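Local coordinates for protein myosin-I heavy chain (Dictyostelium discoideum, PDB 5EJR) that is an actin-based motor with ATPase activity, involved in the early steps of phagocytosis and adhesion, and represented here by its C-terminal MyTH4-FERM tail region, at residues V294-D302 and S499-Q507; A439-I447 and N457-S465. One frame throughout, in Å; residues are numbered along the deposited sequence.

Interaction 1: residues V294-D302 and S499-Q507. With EDO (1,2-ethanediol), chain E; EDO (1,2-ethanediol), chain B.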
loop_
_atom_site.group_PDB
_atom_site.type_symbol
_atom_site.label_atom_id
_atom_site.label_comp_id
_atom_site.label_asym_id
_atom_site.label_seq_id
_atom_site.Cartn_x
_atom_site.Cartn_y
_atom_site.Cartn_z
ATOM N N VAL A 294 10.616 6.515 -3.095
ATOM C CA VAL A 294 10.350 7.895 -2.708
ATOM C C VAL A 294 10.554 8.735 -3.963
ATOM O O VAL A 294 11.496 8.512 -4.729
ATOM C CB VAL A 294 11.198 8.382 -1.500
ATOM C CG1 VAL A 294 11.201 9.909 -1.379
ATOM C CG2 VAL A 294 10.684 7.761 -0.202
ATOM N N ARG A 295 9.622 9.646 -4.210
ATOM C CA ARG A 295 9.687 10.538 -5.358
ATOM C C ARG A 295 9.289 11.914 -4.894
ATOM O O ARG A 295 8.510 12.044 -3.953
ATOM C CB ARG A 295 8.714 10.081 -6.461
ATOM C CG ARG A 295 9.146 8.797 -7.181
ATOM C CD ARG A 295 8.325 8.607 -8.438
ATOM N NE ARG A 295 8.734 9.492 -9.536
ATOM C CZ ARG A 295 9.778 9.279 -10.332
ATOM N NH1 ARG A 295 10.605 8.265 -10.099
ATOM N NH2 ARG A 295 10.030 10.103 -11.339
ATOM N N ARG A 296 9.787 12.941 -5.572
ATOM C CA ARG A 296 9.313 14.280 -5.251
ATOM C C ARG A 296 7.992 14.385 -5.991
ATOM O O ARG A 296 7.921 14.143 -7.216
ATOM C CB ARG A 296 10.276 15.391 -5.660
ATOM C CG ARG A 296 9.643 16.711 -5.216
ATOM C CD ARG A 296 10.532 17.835 -5.404
ATOM N NE ARG A 296 9.845 19.109 -5.221
ATOM C CZ ARG A 296 10.500 20.255 -5.226
ATOM N NH1 ARG A 296 11.822 20.269 -5.361
ATOM N NH2 ARG A 296 9.845 21.395 -5.097
ATOM N N ARG A 297 6.940 14.567 -5.208
ATOM C CA ARG A 297 5.570 14.546 -5.675
ATOM C C ARG A 297 5.061 15.919 -6.055
ATOM O O ARG A 297 4.412 16.048 -7.081
ATOM C CB ARG A 297 4.674 13.897 -4.601
ATOM C CG ARG A 297 3.178 13.724 -5.000
ATOM C CD ARG A 297 2.935 12.615 -6.018
ATOM N NE ARG A 297 3.319 11.294 -5.513
ATOM C CZ ARG A 297 4.037 10.405 -6.199
ATOM N NH1 ARG A 297 4.458 10.685 -7.428
ATOM N NH2 ARG A 297 4.340 9.228 -5.662
ATOM N N PHE A 298 5.332 16.939 -5.240
ATOM C CA PHE A 298 4.782 18.265 -5.469
ATOM C C PHE A 298 5.805 19.324 -5.862
ATOM O O PHE A 298 6.901 19.372 -5.326
ATOM C CB PHE A 298 3.993 18.708 -4.238
ATOM C CG PHE A 298 2.888 17.744 -3.862
ATOM C CD1 PHE A 298 1.722 17.658 -4.628
ATOM C CD2 PHE A 298 2.981 16.968 -2.712
ATOM C CE1 PHE A 298 0.685 16.781 -4.260
ATOM C CE2 PHE A 298 1.932 16.104 -2.333
ATOM C CZ PHE A 298 0.800 16.008 -3.115
ATOM N N PHE A 299 5.402 20.191 -6.792
ATOM C CA PHE A 299 6.235 21.260 -7.336
ATOM C C PHE A 299 5.417 22.520 -7.275
ATOM O O PHE A 299 4.505 22.685 -8.077
ATOM C CB PHE A 299 6.639 20.931 -8.794
ATOM C CG PHE A 299 7.616 19.783 -8.900
ATOM C CD1 PHE A 299 7.166 18.463 -8.899
ATOM C CD2 PHE A 299 8.986 20.022 -8.999
ATOM C CE1 PHE A 299 8.075 17.402 -8.972
ATOM C CE2 PHE A 299 9.896 18.961 -9.081
ATOM C CZ PHE A 299 9.440 17.660 -9.063
ATOM N N LEU A 300 5.684 23.359 -6.265
ATOM C CA LEU A 300 4.934 24.599 -5.996
ATOM C C LEU A 300 5.584 25.847 -6.552
ATOM O O LEU A 300 4.905 26.859 -6.728
ATOM C CB LEU A 300 4.724 24.760 -4.468
ATOM C CG LEU A 300 3.716 23.755 -3.844
ATOM C CD1 LEU A 300 3.573 23.979 -2.323
ATOM C CD2 LEU A 300 2.328 23.910 -4.470
ATOM N N ASP A 301 6.884 25.789 -6.816
ATOM C CA ASP A 301 7.626 26.949 -7.338
ATOM C C ASP A 301 7.563 27.023 -8.856
ATOM O O ASP A 301 7.325 26.006 -9.499
ATOM C CB ASP A 301 9.057 26.973 -6.787
ATOM C CG ASP A 301 9.047 26.933 -5.261
ATOM O OD1 ASP A 301 8.277 27.719 -4.650
ATOM O OD2 ASP A 301 9.683 26.019 -4.686
ATOM N N ASP A 302 7.685 28.221 -9.418
ATOM C CA ASP A 302 7.575 28.409 -10.870
ATOM C C ASP A 302 8.900 28.054 -11.559
ATOM O O ASP A 302 9.868 28.784 -11.433
ATOM C CB ASP A 302 7.118 29.852 -11.209
ATOM C CG ASP A 302 6.811 30.143 -12.685
ATOM O OD1 ASP A 302 7.012 29.241 -13.532
ATOM O OD2 ASP A 302 6.382 31.280 -12.992
ATOM N N SER A 499 -5.773 13.185 -2.330
ATOM C CA SER A 499 -4.586 13.704 -1.655
ATOM C C SER A 499 -3.820 14.735 -2.559
ATOM O O SER A 499 -3.475 15.826 -2.098
ATOM C CB SER A 499 -3.683 12.541 -1.231
ATOM O OG SER A 499 -2.313 12.910 -1.211
ATOM N N VAL A 500 -3.580 14.392 -3.839
ATOM C CA VAL A 500 -2.885 15.296 -4.780
ATOM C C VAL A 500 -3.733 16.539 -5.044
ATOM O O VAL A 500 -3.228 17.664 -4.947
ATOM C CB VAL A 500 -2.487 14.551 -6.079
ATOM C CG1 VAL A 500 -1.949 15.517 -7.130
ATOM C CG2 VAL A 500 -1.462 13.474 -5.771
ATOM N N TYR A 501 -5.018 16.352 -5.394
ATOM C CA TYR A 501 -5.903 17.498 -5.604
ATOM C C TYR A 501 -5.966 18.402 -4.316
ATOM O O TYR A 501 -5.789 19.602 -4.427
ATOM C CB TYR A 501 -7.330 17.053 -6.035
ATOM C CG TYR A 501 -8.257 18.232 -6.262
ATOM C CD1 TYR A 501 -8.935 18.823 -5.201
ATOM C CD2 TYR A 501 -8.391 18.806 -7.521
ATOM C CE1 TYR A 501 -9.722 19.957 -5.389
ATOM C CE2 TYR A 501 -9.189 19.925 -7.722
ATOM C CZ TYR A 501 -9.842 20.506 -6.649
ATOM O OH TYR A 501 -10.654 21.599 -6.838
ATOM N N GLN A 502 -6.212 17.839 -3.136
ATOM C CA GLN A 502 -6.274 18.653 -1.902
ATOM C C GLN A 502 -4.994 19.484 -1.695
ATOM O O GLN A 502 -5.083 20.688 -1.433
ATOM C CB GLN A 502 -6.562 17.778 -0.657
ATOM C CG GLN A 502 -6.466 18.509 0.707
ATOM C CD GLN A 502 -7.410 19.688 0.891
ATOM O OE1 GLN A 502 -7.108 20.631 1.633
ATOM N NE2 GLN A 502 -8.591 19.656 0.275
ATOM N N PHE A 503 -3.825 18.860 -1.877
ATOM C CA PHE A 503 -2.545 19.557 -1.669
ATOM C C PHE A 503 -2.393 20.770 -2.542
ATOM O O PHE A 503 -2.109 21.855 -2.026
ATOM C CB PHE A 503 -1.324 18.626 -1.807
ATOM C CG PHE A 503 -0.013 19.302 -1.454
ATOM C CD1 PHE A 503 0.684 20.054 -2.401
ATOM C CD2 PHE A 503 0.513 19.205 -0.175
ATOM C CE1 PHE A 503 1.880 20.693 -2.067
ATOM C CE2 PHE A 503 1.712 19.848 0.155
ATOM C CZ PHE A 503 2.389 20.577 -0.794
ATOM N N TYR A 504 -2.583 20.603 -3.845
ATOM C CA TYR A 504 -2.400 21.706 -4.786
ATOM C C TYR A 504 -3.485 22.780 -4.727
ATOM O O TYR A 504 -3.173 23.975 -4.791
ATOM C CB TYR A 504 -2.272 21.158 -6.201
ATOM C CG TYR A 504 -0.900 20.657 -6.607
ATOM C CD1 TYR A 504 0.227 21.473 -6.493
ATOM C CD2 TYR A 504 -0.747 19.420 -7.226
ATOM C CE1 TYR A 504 1.479 21.044 -6.945
ATOM C CE2 TYR A 504 0.484 19.002 -7.718
ATOM C CZ TYR A 504 1.592 19.820 -7.588
ATOM O OH TYR A 504 2.796 19.384 -8.082
ATOM N N SER A 505 -4.770 22.363 -4.633
ATOM C CA SER A 505 -5.872 23.317 -4.609
ATOM C C SER A 505 -5.872 24.153 -3.334
ATOM O O SER A 505 -6.326 25.285 -3.378
ATOM C CB SER A 505 -7.213 22.605 -4.777
ATOM O OG SER A 505 -7.558 21.880 -3.613
ATOM N N SER A 506 -5.386 23.602 -2.207
ATOM C CA SER A 506 -5.422 24.302 -0.921
ATOM C C SER A 506 -4.399 25.441 -0.800
ATOM O O SER A 506 -4.445 26.191 0.178
ATOM C CB SER A 506 -5.294 23.321 0.237
ATOM O OG SER A 506 -3.995 22.753 0.309
ATOM N N GLN A 507 -3.475 25.570 -1.783
ATOM C CA GLN A 507 -2.455 26.626 -1.765
ATOM C C GLN A 507 -3.031 28.007 -2.156
ATOM O O GLN A 507 -4.133 28.117 -2.709
ATOM C CB GLN A 507 -1.253 26.266 -2.651
ATOM C CG GLN A 507 -0.633 24.878 -2.400
ATOM C CD GLN A 507 -0.030 24.604 -1.031
ATOM O OE1 GLN A 507 -0.240 23.532 -0.440
ATOM N NE2 GLN A 507 0.811 25.506 -0.540
HETATM C C1 EDO E . 0.541 11.714 -3.126
HETATM O O1 EDO E . 1.814 11.127 -2.833
HETATM C C2 EDO E . -0.614 10.679 -2.841
HETATM O O2 EDO E . -0.834 10.657 -1.437
HETATM C C1 EDO B . 6.138 24.033 -12.795
HETATM O O1 EDO B . 6.454 25.409 -12.749
HETATM C C2 EDO B . 6.355 23.459 -11.392
HETATM O O2 EDO B . 7.675 23.829 -10.954
HETATM O O HOH W 1 2.911 16.941 -9.058
HETATM O O HOH W 2 3.064 21.745 -10.215
#
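F298 drives its ring against helix 494-505 and meets F503, Y504 and V500. CG lies anti to its carbonyl carbon (chi1 -57°), which sets the ring over F503. Starting at CB, F298 lies 3.6 Å from F503 CE1. Its CG and CD1 then sit over F503 CD1, with CD1 to CD1 only 3.4 Å. The same F298 CD1 points at the face of Y504, 3.6 Å from its CE2. CD2 lies against F503 CD1 and CE1, and CE2 against F503 CG and CD2. Further out, F298 CE1 reaches the CA of V500 in the plane of the ring, and CZ comes to rest 3.6 Å from F503 CB. The result is an aromatic cluster. F298 and F503 are stacked face to face, with centroids 3.9 Å apart and planes 17° from parallel. F298 and Y504 form an edge-to-face pair at 86°. The opposite face of F298 is covered by R297 CG.

In the FERM fold this is where the chain running on from strand 290-296 of the ubiquitin-like lobe crosses the C-terminal helix 494-505 of the PTB-like lobe. Beyond the cluster, L300 straddles two rings, its CD1 on F503 and its CD2 at the edge of Y504.

The polar anchor is the hydroxyl of Y504. It accepts the backbone N-H of F299 at 3.0 Å from N to OH, and donates to a water 2.6 Å from OH, which in turn donates to R297 O. Within the 294-302 segment R296 NE donates to F298 O, which lies in the guanidinium plane, while the F299 ring lies over one face of that guanidinium and also packs on F420. R297 is held by S256 through NH2, and its NE donates to an ethanediol that is also hydrogen-bonded to S499 OG.

Interaction 2: residues A439-I447 and N457-S465. With EDO (1,2-ethanediol), chain F; EDO (1,2-ethanediol), chain B.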
loop_
_atom_site.group_PDB
_atom_site.type_symbol
_atom_site.label_atom_id
_atom_site.label_comp_id
_atom_site.label_asym_id
_atom_site.label_seq_id
_atom_site.Cartn_x
_atom_site.Cartn_y
_atom_site.Cartn_z
ATOM N N ALA A 439 -4.084 14.974 -15.386
ATOM C CA ALA A 439 -2.889 15.642 -14.877
ATOM C C ALA A 439 -3.284 16.673 -13.825
ATOM O O ALA A 439 -4.163 17.498 -14.080
ATOM C CB ALA A 439 -2.145 16.323 -16.021
ATOM N N ILE A 440 -2.657 16.620 -12.639
ATOM C CA ILE A 440 -2.934 17.605 -11.579
ATOM C C ILE A 440 -1.629 18.257 -11.235
ATOM O O ILE A 440 -0.647 17.555 -10.980
ATOM C CB ILE A 440 -3.641 16.989 -10.336
ATOM C CG1 ILE A 440 -4.954 16.236 -10.768
ATOM C CG2 ILE A 440 -3.949 18.070 -9.276
ATOM C CD1 ILE A 440 -5.616 15.348 -9.652
ATOM N N ASN A 441 -1.605 19.607 -11.247
ATOM C CA ASN A 441 -0.405 20.362 -10.923
ATOM C C ASN A 441 -0.769 21.591 -10.113
ATOM O O ASN A 441 -1.900 21.660 -9.613
ATOM C CB ASN A 441 0.410 20.691 -12.181
ATOM C CG ASN A 441 -0.254 21.702 -13.089
ATOM O OD1 ASN A 441 -1.440 22.006 -12.982
ATOM N ND2 ASN A 441 0.533 22.331 -13.923
ATOM N N LYS A 442 0.172 22.551 -9.963
ATOM C CA LYS A 442 -0.059 23.756 -9.157
ATOM C C LYS A 442 -1.165 24.688 -9.739
ATOM O O LYS A 442 -1.761 25.466 -8.997
ATOM C CB LYS A 442 1.275 24.527 -8.936
ATOM C CG LYS A 442 1.855 25.149 -10.221
ATOM C CD LYS A 442 3.093 26.042 -9.895
ATOM C CE LYS A 442 3.228 27.236 -10.807
ATOM N NZ LYS A 442 3.867 26.876 -12.100
ATOM N N LYS A 443 -1.418 24.596 -11.047
ATOM C CA LYS A 443 -2.395 25.430 -11.781
ATOM C C LYS A 443 -3.820 24.847 -11.803
ATOM O O LYS A 443 -4.800 25.597 -11.794
ATOM C CB LYS A 443 -1.926 25.637 -13.217
ATOM C CG LYS A 443 -0.611 26.391 -13.322
ATOM C CD LYS A 443 -0.289 26.717 -14.780
ATOM C CE LYS A 443 0.987 27.512 -14.950
ATOM N NZ LYS A 443 0.851 28.892 -14.418
ATOM N N GLY A 444 -3.931 23.533 -11.881
ATOM C CA GLY A 444 -5.245 22.904 -11.894
ATOM C C GLY A 444 -5.239 21.490 -12.397
ATOM O O GLY A 444 -4.262 20.758 -12.200
ATOM N N VAL A 445 -6.340 21.122 -13.061
ATOM C CA VAL A 445 -6.614 19.790 -13.585
ATOM C C VAL A 445 -6.615 19.834 -15.101
ATOM O O VAL A 445 -7.266 20.702 -15.692
ATOM C CB VAL A 445 -7.980 19.275 -13.039
ATOM C CG1 VAL A 445 -8.328 17.916 -13.618
ATOM C CG2 VAL A 445 -7.995 19.234 -11.511
ATOM N N SER A 446 -5.918 18.887 -15.725
ATOM C CA SER A 446 -5.884 18.767 -17.182
ATOM C C SER A 446 -6.146 17.329 -17.599
ATOM O O SER A 446 -5.968 16.393 -16.817
ATOM C CB SER A 446 -4.503 19.141 -17.730
ATOM O OG SER A 446 -3.991 20.367 -17.236
ATOM N N ILE A 447 -6.503 17.154 -18.878
ATOM C CA ILE A 447 -6.601 15.863 -19.525
ATOM C C ILE A 447 -5.593 15.939 -20.675
ATOM O O ILE A 447 -5.631 16.893 -21.451
ATOM C CB ILE A 447 -8.042 15.493 -19.979
ATOM C CG1 ILE A 447 -9.006 15.383 -18.773
ATOM C CG2 ILE A 447 -8.057 14.202 -20.831
ATOM C CD1 ILE A 447 -8.660 14.241 -17.694
ATOM N N ASN A 457 -8.015 19.227 -22.288
ATOM C CA ASN A 457 -8.835 20.013 -21.390
ATOM C C ASN A 457 -8.021 20.614 -20.262
ATOM O O ASN A 457 -7.027 20.023 -19.852
ATOM C CB ASN A 457 -9.917 19.135 -20.809
ATOM C CG ASN A 457 -11.072 18.920 -21.731
ATOM O OD1 ASN A 457 -12.018 19.715 -21.762
ATOM N ND2 ASN A 457 -11.020 17.833 -22.495
ATOM N N PHE A 458 -8.452 21.780 -19.757
ATOM C CA PHE A 458 -7.797 22.434 -18.634
ATOM C C PHE A 458 -8.773 23.230 -17.808
ATOM O O PHE A 458 -9.518 24.061 -18.339
ATOM C CB PHE A 458 -6.601 23.311 -19.074
ATOM C CG PHE A 458 -5.962 24.047 -17.915
ATOM C CD1 PHE A 458 -5.223 23.362 -16.958
ATOM C CD2 PHE A 458 -6.173 25.409 -17.736
ATOM C CE1 PHE A 458 -4.676 24.033 -15.863
ATOM C CE2 PHE A 458 -5.595 26.085 -16.663
ATOM C CZ PHE A 458 -4.853 25.391 -15.731
ATOM N N TRP A 459 -8.724 23.019 -16.496
ATOM C CA TRP A 459 -9.574 23.702 -15.545
ATOM C C TRP A 459 -8.694 24.190 -14.398
ATOM O O TRP A 459 -8.050 23.380 -13.723
ATOM C CB TRP A 459 -10.642 22.727 -14.996
ATOM C CG TRP A 459 -11.543 22.102 -16.028
ATOM C CD1 TRP A 459 -12.702 22.626 -16.519
ATOM C CD2 TRP A 459 -11.385 20.818 -16.654
ATOM N NE1 TRP A 459 -13.285 21.743 -17.405
ATOM C CE2 TRP A 459 -12.489 20.633 -17.519
ATOM C CE3 TRP A 459 -10.439 19.788 -16.542
ATOM C CZ2 TRP A 459 -12.662 19.468 -18.277
ATOM C CZ3 TRP A 459 -10.608 18.633 -17.297
ATOM C CH2 TRP A 459 -11.722 18.473 -18.135
ATOM N N THR A 460 -8.670 25.508 -14.164
ATOM C CA THR A 460 -7.908 26.082 -13.055
ATOM C C THR A 460 -8.576 25.685 -11.750
ATOM O O THR A 460 -9.774 25.387 -11.748
ATOM C CB THR A 460 -7.851 27.618 -13.157
ATOM O OG1 THR A 460 -9.168 28.135 -13.034
ATOM C CG2 THR A 460 -7.208 28.108 -14.430
ATOM N N PHE A 461 -7.843 25.735 -10.638
ATOM C CA PHE A 461 -8.434 25.453 -9.342
ATOM C C PHE A 461 -9.522 26.466 -8.968
ATOM O O PHE A 461 -10.515 26.087 -8.335
ATOM C CB PHE A 461 -7.362 25.372 -8.257
ATOM C CG PHE A 461 -6.493 24.140 -8.362
ATOM C CD1 PHE A 461 -7.059 22.865 -8.376
ATOM C CD2 PHE A 461 -5.109 24.249 -8.409
ATOM C CE1 PHE A 461 -6.250 21.719 -8.449
ATOM C CE2 PHE A 461 -4.306 23.109 -8.466
ATOM C CZ PHE A 461 -4.879 21.852 -8.484
ATOM N N GLN A 462 -9.349 27.743 -9.400
ATOM C CA GLN A 462 -10.286 28.859 -9.151
ATOM C C GLN A 462 -11.659 28.535 -9.735
ATOM O O GLN A 462 -12.676 28.834 -9.120
ATOM C CB GLN A 462 -9.758 30.174 -9.783
ATOM C CG GLN A 462 -8.445 30.717 -9.181
ATOM C CD GLN A 462 -7.258 29.775 -9.338
ATOM O OE1 GLN A 462 -6.921 29.325 -10.443
ATOM N NE2 GLN A 462 -6.649 29.393 -8.218
ATOM N N SER A 463 -11.663 27.907 -10.919
ATOM C CA SER A 463 -12.842 27.525 -11.676
ATOM C C SER A 463 -13.540 26.231 -11.191
ATOM O O SER A 463 -14.549 25.841 -11.781
ATOM C CB SER A 463 -12.491 27.414 -13.151
ATOM O OG SER A 463 -11.894 26.162 -13.437
ATOM N N ILE A 464 -13.012 25.574 -10.139
ATOM C CA ILE A 464 -13.586 24.341 -9.589
ATOM C C ILE A 464 -14.056 24.647 -8.182
ATOM O O ILE A 464 -13.231 24.953 -7.317
ATOM C CB ILE A 464 -12.608 23.121 -9.640
ATOM C CG1 ILE A 464 -12.175 22.791 -11.075
ATOM C CG2 ILE A 464 -13.235 21.901 -8.949
ATOM C CD1 ILE A 464 -10.744 22.122 -11.218
ATOM N N SER A 465 -15.382 24.591 -7.967
ATOM C CA SER A 465 -16.043 24.860 -6.678
ATOM C C SER A 465 -15.912 23.694 -5.714
ATOM O O SER A 465 -15.793 23.910 -4.509
ATOM C CB SER A 465 -17.523 25.179 -6.888
ATOM O OG SER A 465 -18.143 24.269 -7.784
HETATM C C1 EDO F . -0.416 21.812 -17.483
HETATM O O1 EDO F . 0.419 21.618 -18.616
HETATM C C2 EDO F . -0.186 23.264 -17.046
HETATM O O2 EDO F . -0.959 23.560 -15.919
HETATM C C1 EDO B . 6.138 24.033 -12.795
HETATM O O1 EDO B . 6.454 25.409 -12.749
HETATM C C2 EDO B . 6.355 23.459 -11.392
HETATM O O2 EDO B . 7.675 23.829 -10.954
HETATM O O HOH W 3 -3.794 27.979 -7.878
HETATM O O HOH W 4 -4.612 28.191 -11.445
#
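F461 keeps CG anti to its carbonyl carbon (chi1 -71°), which lays its ring over G444; F458, with CG anti to the backbone N (chi1 177°), brings its ring edge up to S446, CD1 being 3.3 Å from OG. G444 CA stands 3.5 Å from the F461 ring centroid, almost on the ring normal, in a CH-pi contact. The backbone angles of G444 and the nearness of W459 O leave little room for a CB. I440 CG2 meets the F461 ring edge at CZ, 4.0 Å away. Replacing the F461 ring with an alanine side chain is likely to strip G444 CA of aromatic cover and open a gap beside I440 CG2.

Strands 444-448 and 455-460 form an antiparallel hairpin of the PTB-like lobe, in which V445 and W459 are a hydrogen-bonded pair: V445 N to W459 O and W459 N to V445 O are both 2.9 Å. On their face I447 CG1 sits at the edge of the W459 ring, 3.9 Å from CZ3.

At the other end, F461 N donates to K443 O. N441 OD1 accepts from G444 N in an Asx motif, T460 OG1 from S463 N in an ST motif.

Along the chain, interaction 2 is nested inside the loop that interaction 1 closes, and in space the two adjoin, their centres about 12 Å apart. Helix 494-505 is the shared wall. Y504, whose hydroxyl serves the 294-302 segment, also rests on the loop between strands 435-440 and 444-448, with CG 3.3 Å from N441 O and CD1 3.5 Å from K442 CA. Three residues earlier on the helix, Y501 meets F461 edge-to-face, its CE2 3.5 Å from F461 CE1. An ethanediol, probably from the crystallisation liquor, links the two contacts a second way by bonding both D301 O and K442 NZ. Interaction 1 joins the ubiquitin-like and PTB-like lobes, whereas interaction 2 lies within the latter.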